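Local coordinates for protein SSD1 (Saccharomyces cerevisiae S288C, PDB 7AM1) that binds mRNA untranslated regions and represses translation as a pseudonuclease of the RNase II family, and is implicated in control of the G1 phase, at residues L440-E445 against S475-L480; I502-Y507 against A516-T521; I755-H760 against P902-R907. One frame throughout, in Å; residues are numbered along the deposited sequence.

Contact 1. Residues L440-E445 against S475-L480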
loop_
_atom_site.group_PDB
_atom_site.type_symbol
_atom_site.label_atom_id
_atom_site.label_comp_id
_atom_site.label_asym_id
_atom_site.label_seq_id
_atom_site.Cartn_x
_atom_site.Cartn_y
_atom_site.Cartn_z
ATOM N N LEU A 440 -10.113 -13.051 22.096
ATOM C CA LEU A 440 -9.993 -14.438 22.528
ATOM C C LEU A 440 -8.878 -14.578 23.556
ATOM O O LEU A 440 -7.789 -14.024 23.392
ATOM C CB LEU A 440 -9.708 -15.335 21.324
ATOM C CG LEU A 440 -10.706 -15.238 20.170
ATOM C CD1 LEU A 440 -10.236 -16.055 18.977
ATOM C CD2 LEU A 440 -12.087 -15.693 20.631
ATOM N N ALA A 441 -9.140 -15.344 24.613
ATOM C CA ALA A 441 -8.155 -15.531 25.671
ATOM C C ALA A 441 -8.334 -16.903 26.293
ATOM O O ALA A 441 -9.457 -17.419 26.338
ATOM C CB ALA A 441 -8.278 -14.451 26.757
ATOM N N PRO A 442 -7.259 -17.516 26.785
ATOM C CA PRO A 442 -7.404 -18.829 27.424
ATOM C C PRO A 442 -8.383 -18.776 28.585
ATOM O O PRO A 442 -8.423 -17.808 29.348
ATOM C CB PRO A 442 -5.982 -19.152 27.899
ATOM C CG PRO A 442 -5.096 -18.374 26.999
ATOM C CD PRO A 442 -5.846 -17.101 26.696
ATOM N N GLY A 443 -9.181 -19.836 28.713
ATOM C CA GLY A 443 -10.166 -19.938 29.766
ATOM C C GLY A 443 -11.423 -19.129 29.551
ATOM O O GLY A 443 -12.393 -19.314 30.298
ATOM N N LYS A 444 -11.445 -18.247 28.558
ATOM C CA LYS A 444 -12.596 -17.405 28.269
ATOM C C LYS A 444 -13.444 -18.059 27.187
ATOM O O LYS A 444 -12.935 -18.419 26.121
ATOM C CB LYS A 444 -12.154 -16.012 27.821
ATOM C CG LYS A 444 -13.291 -15.125 27.339
ATOM N N GLU A 445 -14.729 -18.227 27.470
ATOM C CA GLU A 445 -15.657 -18.759 26.485
ATOM C C GLU A 445 -16.088 -17.637 25.548
ATOM O O GLU A 445 -16.472 -16.554 26.002
ATOM C CB GLU A 445 -16.863 -19.378 27.182
ATOM C CG GLU A 445 -17.616 -20.382 26.343
ATOM C CD GLU A 445 -18.592 -21.201 27.165
ATOM O OE1 GLU A 445 -18.142 -21.952 28.059
ATOM O OE2 GLU A 445 -19.812 -21.077 26.920
ATOM N N SER A 475 -7.201 -23.065 24.896
ATOM C CA SER A 475 -6.271 -23.617 25.869
ATOM C C SER A 475 -4.984 -22.817 25.932
ATOM O O SER A 475 -4.316 -22.812 26.973
ATOM C CB SER A 475 -5.956 -25.075 25.528
ATOM O OG SER A 475 -7.093 -25.889 25.741
ATOM N N ASN A 476 -4.632 -22.142 24.841
ATOM C CA ASN A 476 -3.382 -21.407 24.752
ATOM C C ASN A 476 -3.590 -20.189 23.869
ATOM O O ASN A 476 -4.529 -20.124 23.073
ATOM C CB ASN A 476 -2.260 -22.286 24.188
ATOM C CG ASN A 476 -1.952 -23.469 25.075
ATOM O OD1 ASN A 476 -2.385 -24.593 24.811
ATOM N ND2 ASN A 476 -1.205 -23.222 26.141
ATOM N N ILE A 477 -2.701 -19.214 24.025
ATOM C CA ILE A 477 -2.656 -18.049 23.152
ATOM C C ILE A 477 -1.199 -17.811 22.783
ATOM O O ILE A 477 -0.341 -17.706 23.668
ATOM C CB ILE A 477 -3.271 -16.799 23.803
ATOM C CG1 ILE A 477 -3.240 -15.631 22.815
ATOM C CG2 ILE A 477 -2.550 -16.440 25.092
ATOM C CD1 ILE A 477 -4.221 -14.526 23.149
ATOM N N LEU A 478 -0.921 -17.761 21.483
ATOM C CA LEU A 478 0.416 -17.524 20.959
ATOM C C LEU A 478 0.411 -16.268 20.103
ATOM O O LEU A 478 -0.518 -16.046 19.319
ATOM C CB LEU A 478 0.912 -18.699 20.105
ATOM C CG LEU A 478 1.394 -19.961 20.814
ATOM C CD1 LEU A 478 1.707 -21.035 19.785
ATOM C CD2 LEU A 478 2.609 -19.672 21.676
ATOM N N SER A 479 1.448 -15.449 20.254
ATOM C CA SER A 479 1.691 -14.384 19.298
ATOM C C SER A 479 2.384 -14.956 18.067
ATOM O O SER A 479 2.999 -16.025 18.112
ATOM C CB SER A 479 2.562 -13.283 19.901
ATOM O OG SER A 479 3.874 -13.765 20.116
ATOM N N LEU A 480 2.288 -14.220 16.957
ATOM C CA LEU A 480 2.986 -14.634 15.747
ATOM C C LEU A 480 4.486 -14.712 15.982
ATOM O O LEU A 480 5.166 -15.551 15.381
ATOM C CB LEU A 480 2.672 -13.673 14.599
ATOM C CG LEU A 480 1.238 -13.724 14.066
ATOM C CD1 LEU A 480 1.010 -12.637 13.025
ATOM C CD2 LEU A 480 0.928 -15.093 13.475
#
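P442 and I477 meet at about a right angle, the pyrrolidine ring of the one lying across the beta-branch of the other. The methyl CG2 of I477 sits off the CG-CD edge of the ring, 3.7 Å from P442 CG, and the ring atom CD lies equally close to it. CB of I477 also faces this corner of the ring, 3.9 Å from P442 CD. I477 splits its two branches between two residues. Its CG1 stands anti to the backbone N (chi1 -178°), and the chain runs on from there to bring the terminal methyl CD1 to 3.6 Å from L440 O, while CG2 is left for the proline. Next along the ring, P442 CB lies 4.1 Å from S475 O. No hydrogen bond joins the two segments; the meeting is one of van der Waals packing, of the proline ring on I477 and on the backbone beside it. P442 occupies the second position of a type II beta turn, closed by K444 N to A441 O at 3.1 Å, with G443 third at positive phi. The contact lies on the surface of the RNB domain. Residues 440-445 link helix 432-438 to strand 446-456, while strand 476-479 runs at the edge of the mixed sheet, pairing with strand 367-370 and leading into helix 480-488.

Contact 2. Residues I502-Y507 against A516-T521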
loop_
_atom_site.group_PDB
_atom_site.type_symbol
_atom_site.label_atom_id
_atom_site.label_comp_id
_atom_site.label_asym_id
_atom_site.label_seq_id
_atom_site.Cartn_x
_atom_site.Cartn_y
_atom_site.Cartn_z
ATOM N N ILE A 502 -0.050 -28.257 7.058
ATOM C CA ILE A 502 -1.389 -28.034 6.522
ATOM C C ILE A 502 -1.439 -26.718 5.755
ATOM O O ILE A 502 -1.930 -26.659 4.623
ATOM C CB ILE A 502 -2.434 -28.066 7.653
ATOM C CG1 ILE A 502 -2.544 -29.475 8.234
ATOM C CG2 ILE A 502 -3.793 -27.593 7.137
ATOM C CD1 ILE A 502 -3.327 -29.535 9.526
ATOM N N ALA A 503 -0.916 -25.646 6.352
ATOM C CA ALA A 503 -0.853 -24.375 5.641
ATOM C C ALA A 503 -0.093 -24.524 4.330
ATOM O O ALA A 503 -0.504 -23.975 3.302
ATOM C CB ALA A 503 -0.200 -23.308 6.519
ATOM N N ARG A 504 1.023 -25.261 4.349
ATOM C CA ARG A 504 1.807 -25.452 3.133
ATOM C C ARG A 504 1.002 -26.179 2.063
ATOM O O ARG A 504 1.109 -25.859 0.872
ATOM C CB ARG A 504 3.087 -26.236 3.443
ATOM C CG ARG A 504 4.126 -26.207 2.319
ATOM C CD ARG A 504 5.052 -27.426 2.350
ATOM N NE ARG A 504 4.306 -28.655 2.082
ATOM C CZ ARG A 504 3.959 -29.082 0.868
ATOM N NH1 ARG A 504 4.302 -28.392 -0.214
ATOM N NH2 ARG A 504 3.268 -30.208 0.737
ATOM N N SER A 505 0.200 -27.174 2.461
ATOM C CA SER A 505 -0.594 -27.911 1.483
ATOM C C SER A 505 -1.711 -27.044 0.907
ATOM O O SER A 505 -2.034 -27.158 -0.281
ATOM C CB SER A 505 -1.167 -29.190 2.100
ATOM O OG SER A 505 -2.311 -28.917 2.890
ATOM N N PHE A 506 -2.333 -26.190 1.732
ATOM C CA PHE A 506 -3.276 -25.212 1.196
ATOM C C PHE A 506 -2.584 -24.311 0.183
ATOM O O PHE A 506 -3.101 -24.054 -0.910
ATOM C CB PHE A 506 -3.864 -24.334 2.307
ATOM C CG PHE A 506 -4.801 -25.044 3.241
ATOM C CD1 PHE A 506 -5.217 -26.339 3.004
ATOM C CD2 PHE A 506 -5.302 -24.376 4.347
ATOM C CE1 PHE A 506 -6.091 -26.965 3.875
ATOM C CE2 PHE A 506 -6.170 -24.993 5.216
ATOM C CZ PHE A 506 -6.573 -26.290 4.978
ATOM N N TYR A 507 -1.404 -23.813 0.552
ATOM C CA TYR A 507 -0.653 -22.897 -0.294
ATOM C C TYR A 507 -0.271 -23.558 -1.609
ATOM O O TYR A 507 -0.463 -22.984 -2.687
ATOM C CB TYR A 507 0.591 -22.434 0.467
ATOM C CG TYR A 507 1.555 -21.583 -0.317
ATOM C CD1 TYR A 507 1.184 -20.331 -0.781
ATOM C CD2 TYR A 507 2.854 -22.013 -0.557
ATOM C CE1 TYR A 507 2.069 -19.539 -1.484
ATOM C CE2 TYR A 507 3.751 -21.224 -1.256
ATOM C CZ TYR A 507 3.355 -19.991 -1.714
ATOM O OH TYR A 507 4.251 -19.213 -2.408
ATOM N N ALA A 516 5.633 -26.688 -3.323
ATOM C CA ALA A 516 5.859 -25.326 -2.860
ATOM C C ALA A 516 6.162 -25.290 -1.367
ATOM O O ALA A 516 5.566 -26.025 -0.574
ATOM C CB ALA A 516 4.635 -24.458 -3.161
ATOM N N THR A 517 7.095 -24.423 -0.994
ATOM C CA THR A 517 7.384 -24.103 0.396
ATOM C C THR A 517 6.826 -22.720 0.708
ATOM O O THR A 517 6.731 -21.862 -0.174
ATOM C CB THR A 517 8.888 -24.138 0.672
ATOM O OG1 THR A 517 9.553 -23.187 -0.167
ATOM C CG2 THR A 517 9.442 -25.522 0.401
ATOM N N LEU A 518 6.441 -22.512 1.970
ATOM C CA LEU A 518 5.765 -21.269 2.334
ATOM C C LEU A 518 6.666 -20.056 2.140
ATOM O O LEU A 518 6.170 -18.955 1.881
ATOM C CB LEU A 518 5.262 -21.349 3.775
ATOM C CG LEU A 518 4.111 -22.332 3.998
ATOM C CD1 LEU A 518 3.893 -22.592 5.481
ATOM C CD2 LEU A 518 2.829 -21.810 3.359
ATOM N N LEU A 519 7.983 -20.229 2.256
ATOM C CA LEU A 519 8.908 -19.161 1.901
ATOM C C LEU A 519 9.721 -19.583 0.678
ATOM O O LEU A 519 10.016 -20.769 0.510
ATOM C CB LEU A 519 9.861 -18.829 3.054
ATOM C CG LEU A 519 9.224 -18.318 4.348
ATOM C CD1 LEU A 519 10.277 -18.079 5.419
ATOM C CD2 LEU A 519 8.441 -17.052 4.098
ATOM N N PRO A 520 10.105 -18.641 -0.201
ATOM C CA PRO A 520 9.865 -17.197 -0.106
ATOM C C PRO A 520 8.409 -16.810 -0.370
ATOM O O PRO A 520 7.674 -17.553 -1.019
ATOM C CB PRO A 520 10.790 -16.624 -1.186
ATOM C CG PRO A 520 10.868 -17.705 -2.208
ATOM C CD PRO A 520 10.821 -18.999 -1.441
ATOM N N THR A 521 8.009 -15.643 0.124
ATOM C CA THR A 521 6.638 -15.166 0.023
ATOM C C THR A 521 6.616 -13.828 -0.709
ATOM O O THR A 521 7.654 -13.211 -0.966
ATOM C CB THR A 521 6.009 -15.053 1.423
ATOM O OG1 THR A 521 4.587 -14.909 1.313
ATOM C CG2 THR A 521 6.595 -13.868 2.192
HETATM O O HOH W 1 6.945 -20.052 -1.812
#
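R504 reaches from its helix to the carbonyl of A516, with NH1 giving a hydrogen bond of 2.7 Å to A516 O. The bond is fairly straight, 159° at the hydrogen, and the oxygen lies almost exactly in the guanidinium plane. CG of R504 stands anti to the backbone N (chi1 -166°), which puts it 3.2 Å from A516 O, and a later bend at chi3 turns the chain past the same oxygen. Beside it, L518 pushes CD2 against the helix, 3.7 Å from Y507 CB and close to R504 CA as well, while its CD1 faces A503 CB. The side chains of Y507 and L518 slide past each other in opposite directions. Further out on the tyrosine ring, CE2 lies 3.9 Å from A516 CB and 3.2 Å from T517 O. At its tip, Y507 OH donates to a water 2.9 Å away, which in turn donates to T517 O and P520 O, linking the ring to two backbone carbonyls of the loop. In the next shell, E501 forms a salt bridge with R504 NH2 and P514 O takes a second bond from NH1, which together help fix the guanidinium. V548 of helix 544-568 packs on both A503 and L518, and E551 touches Y507. A cis peptide precedes P520, and T517 OG1 bonds L519 O at 2.6 Å within the loop. This is a loop joining two helices of the RNB domain, which after helix 495-510 passes across the side of that helix before helix 523-529 begins.

Contact 3. Residues I755-H760 against P902-R907; sequences IEKRVH and PCLTVR
K757 leaves its strand toward L904 and V906, and its aliphatic chain meets both in turn. CB lies 3.6 Å from V906 CG2. The bend at chi2 (-77°) puts CD 3.8 Å from L904 O, and CE then packs 3.7 Å from L904 CB, with L904 CD1 also near. The lysine and leucine side chains cross at about a right angle. At the tip, NZ turns back to its own strand and donates to E756 O at 2.8 Å; it also bonds the carbonyls of S188 and E185, so the buried ammonium is gripped by backbone oxygens. An alanine here would probably leave a gap beside L904 and deprive those carbonyls of their shared donor. On either side of the lysine, I755 CG2 touches L904 CD1, and V759 CG2 lies 3.7 Å from V906 CG2. Waters bridge the backbones: one accepts from V906 N and donates to R758 O, the other accepts from H760 N and donates to V906 O. The strands, at 49° to each other, are the outermost of a five-stranded antiparallel sheet whose strand order, with its ends brought together, is consistent with the OB fold of the DIS3L2-type C-terminal domain to which strand 755-760 belongs. I891 and L893 of strand 888-896 pack on V906, and C719 and I722 of helix 689-725 cover L904.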
loop_
_atom_site.group_PDB
_atom_site.type_symbol
_atom_site.label_atom_id
_atom_site.label_comp_id
_atom_site.label_asym_id
_atom_site.label_seq_id
_atom_site.Cartn_x
_atom_site.Cartn_y
_atom_site.Cartn_z
ATOM N N ILE A 755 12.505 0.213 -0.205
ATOM C CA ILE A 755 12.241 1.412 -0.984
ATOM C C ILE A 755 12.815 1.254 -2.384
ATOM O O ILE A 755 13.741 0.477 -2.631
ATOM C CB ILE A 755 12.804 2.693 -0.321
ATOM C CG1 ILE A 755 14.326 2.602 -0.161
ATOM C CG2 ILE A 755 12.100 2.947 1.006
ATOM C CD1 ILE A 755 14.962 3.864 0.419
ATOM N N GLU A 756 12.227 2.010 -3.302
ATOM C CA GLU A 756 12.642 2.082 -4.694
ATOM C C GLU A 756 12.674 3.560 -5.055
ATOM O O GLU A 756 11.684 4.266 -4.841
ATOM C CB GLU A 756 11.675 1.315 -5.601
ATOM C CG GLU A 756 11.981 1.429 -7.088
ATOM C CD GLU A 756 10.783 1.119 -7.971
ATOM O OE1 GLU A 756 9.629 1.210 -7.496
ATOM O OE2 GLU A 756 11.004 0.774 -9.151
ATOM N N LYS A 757 13.810 4.031 -5.564
ATOM C CA LYS A 757 13.999 5.449 -5.835
ATOM C C LYS A 757 14.800 5.619 -7.118
ATOM O O LYS A 757 15.372 4.666 -7.651
ATOM C CB LYS A 757 14.699 6.151 -4.664
ATOM C CG LYS A 757 13.863 6.202 -3.397
ATOM C CD LYS A 757 12.795 7.276 -3.480
ATOM C CE LYS A 757 11.601 6.962 -2.585
ATOM N NZ LYS A 757 10.521 6.254 -3.334
ATOM N N ARG A 758 14.851 6.857 -7.603
ATOM C CA ARG A 758 15.406 7.162 -8.913
ATOM C C ARG A 758 16.607 8.088 -8.797
ATOM O O ARG A 758 16.515 9.163 -8.192
ATOM C CB ARG A 758 14.335 7.800 -9.802
ATOM C CG ARG A 758 14.829 8.241 -11.170
ATOM C CD ARG A 758 13.661 8.493 -12.106
ATOM N NE ARG A 758 12.891 7.267 -12.305
ATOM C CZ ARG A 758 11.637 7.220 -12.740
ATOM N NH1 ARG A 758 10.984 8.339 -13.031
ATOM N NH2 ARG A 758 11.038 6.048 -12.883
ATOM N N VAL A 759 17.722 7.671 -9.392
ATOM C CA VAL A 759 18.904 8.512 -9.530
ATOM C C VAL A 759 18.750 9.349 -10.792
ATOM O O VAL A 759 18.504 8.812 -11.879
ATOM C CB VAL A 759 20.183 7.661 -9.588
ATOM C CG1 VAL A 759 21.402 8.552 -9.819
ATOM C CG2 VAL A 759 20.341 6.839 -8.309
ATOM N N HIS A 760 18.874 10.666 -10.647
ATOM C CA HIS A 760 18.732 11.595 -11.760
ATOM C C HIS A 760 20.097 12.112 -12.197
ATOM O O HIS A 760 20.884 12.583 -11.369
ATOM C CB HIS A 760 17.827 12.763 -11.367
ATOM C CG HIS A 760 16.423 12.352 -11.073
ATOM N ND1 HIS A 760 15.473 12.193 -12.060
ATOM C CD2 HIS A 760 15.812 12.034 -9.907
ATOM C CE1 HIS A 760 14.334 11.812 -11.511
ATOM N NE2 HIS A 760 14.512 11.707 -10.207
ATOM N N PRO A 902 8.632 14.211 4.438
ATOM C CA PRO A 902 10.016 14.201 3.961
ATOM C C PRO A 902 10.116 13.494 2.619
ATOM O O PRO A 902 9.245 12.716 2.223
ATOM C CB PRO A 902 10.768 13.445 5.059
ATOM C CG PRO A 902 9.720 12.568 5.690
ATOM C CD PRO A 902 8.447 13.360 5.628
ATOM N N CYS A 903 11.213 13.770 1.922
ATOM C CA CYS A 903 11.435 13.259 0.575
ATOM C C CYS A 903 12.703 12.423 0.572
ATOM O O CYS A 903 13.796 12.946 0.814
ATOM C CB CYS A 903 11.553 14.414 -0.420
ATOM S SG CYS A 903 10.101 15.486 -0.454
ATOM N N LEU A 904 12.566 11.139 0.265
ATOM C CA LEU A 904 13.727 10.287 0.083
ATOM C C LEU A 904 14.369 10.597 -1.258
ATOM O O LEU A 904 13.681 10.740 -2.272
ATOM C CB LEU A 904 13.332 8.815 0.141
ATOM C CG LEU A 904 12.723 8.357 1.461
ATOM C CD1 LEU A 904 12.037 6.996 1.289
ATOM C CD2 LEU A 904 13.806 8.299 2.533
ATOM N N THR A 905 15.693 10.704 -1.259
ATOM C CA THR A 905 16.437 10.982 -2.474
ATOM C C THR A 905 17.673 10.097 -2.496
ATOM O O THR A 905 18.228 9.751 -1.449
ATOM C CB THR A 905 16.857 12.460 -2.576
ATOM O OG1 THR A 905 17.692 12.802 -1.461
ATOM C CG2 THR A 905 15.642 13.383 -2.599
ATOM N N VAL A 906 18.107 9.747 -3.701
ATOM C CA VAL A 906 19.267 8.889 -3.888
ATOM C C VAL A 906 20.187 9.503 -4.931
ATOM O O VAL A 906 19.741 10.176 -5.867
ATOM C CB VAL A 906 18.872 7.456 -4.311
ATOM C CG1 VAL A 906 18.203 6.737 -3.166
ATOM C CG2 VAL A 906 17.974 7.490 -5.540
ATOM N N ARG A 907 21.484 9.264 -4.754
ATOM C CA ARG A 907 22.512 9.672 -5.697
ATOM C C ARG A 907 23.532 8.554 -5.836
ATOM O O ARG A 907 23.831 7.851 -4.866
ATOM C CB ARG A 907 23.205 10.963 -5.249
ATOM C CG ARG A 907 22.279 12.158 -5.155
ATOM C CD ARG A 907 22.881 13.263 -4.314
ATOM N NE ARG A 907 22.480 14.573 -4.815
ATOM C CZ ARG A 907 23.092 15.714 -4.517
ATOM N NH1 ARG A 907 24.151 15.728 -3.710
ATOM N NH2 ARG A 907 22.648 16.848 -5.040
HETATM O O HOH W 2 16.452 10.608 -5.981
HETATM O O HOH W 3 19.183 11.886 -8.009
#

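In the fold
Along the chain the three contacts follow in series. Contacts 1 and 2 both belong to the RNB domain; their centres are 25 Å apart and their nearest atoms about 11 Å. Contact 1 packs a surface loop against edge strand 476-479, from which the chain runs through helix 480-488 to helix 495-510, the helix of contact 2. Contact 3 lies 34 Å from contact 2 and 44 Å from contact 1 between centres, on the opposite side of the chain's centre from the latter. Contacts 1 and 2 are thus local packing inside the RNB domain, whereas contact 3 brings together strands over 140 residues apart in sequence, at the ends of the sheet of a probable OB-type C-terminal domain.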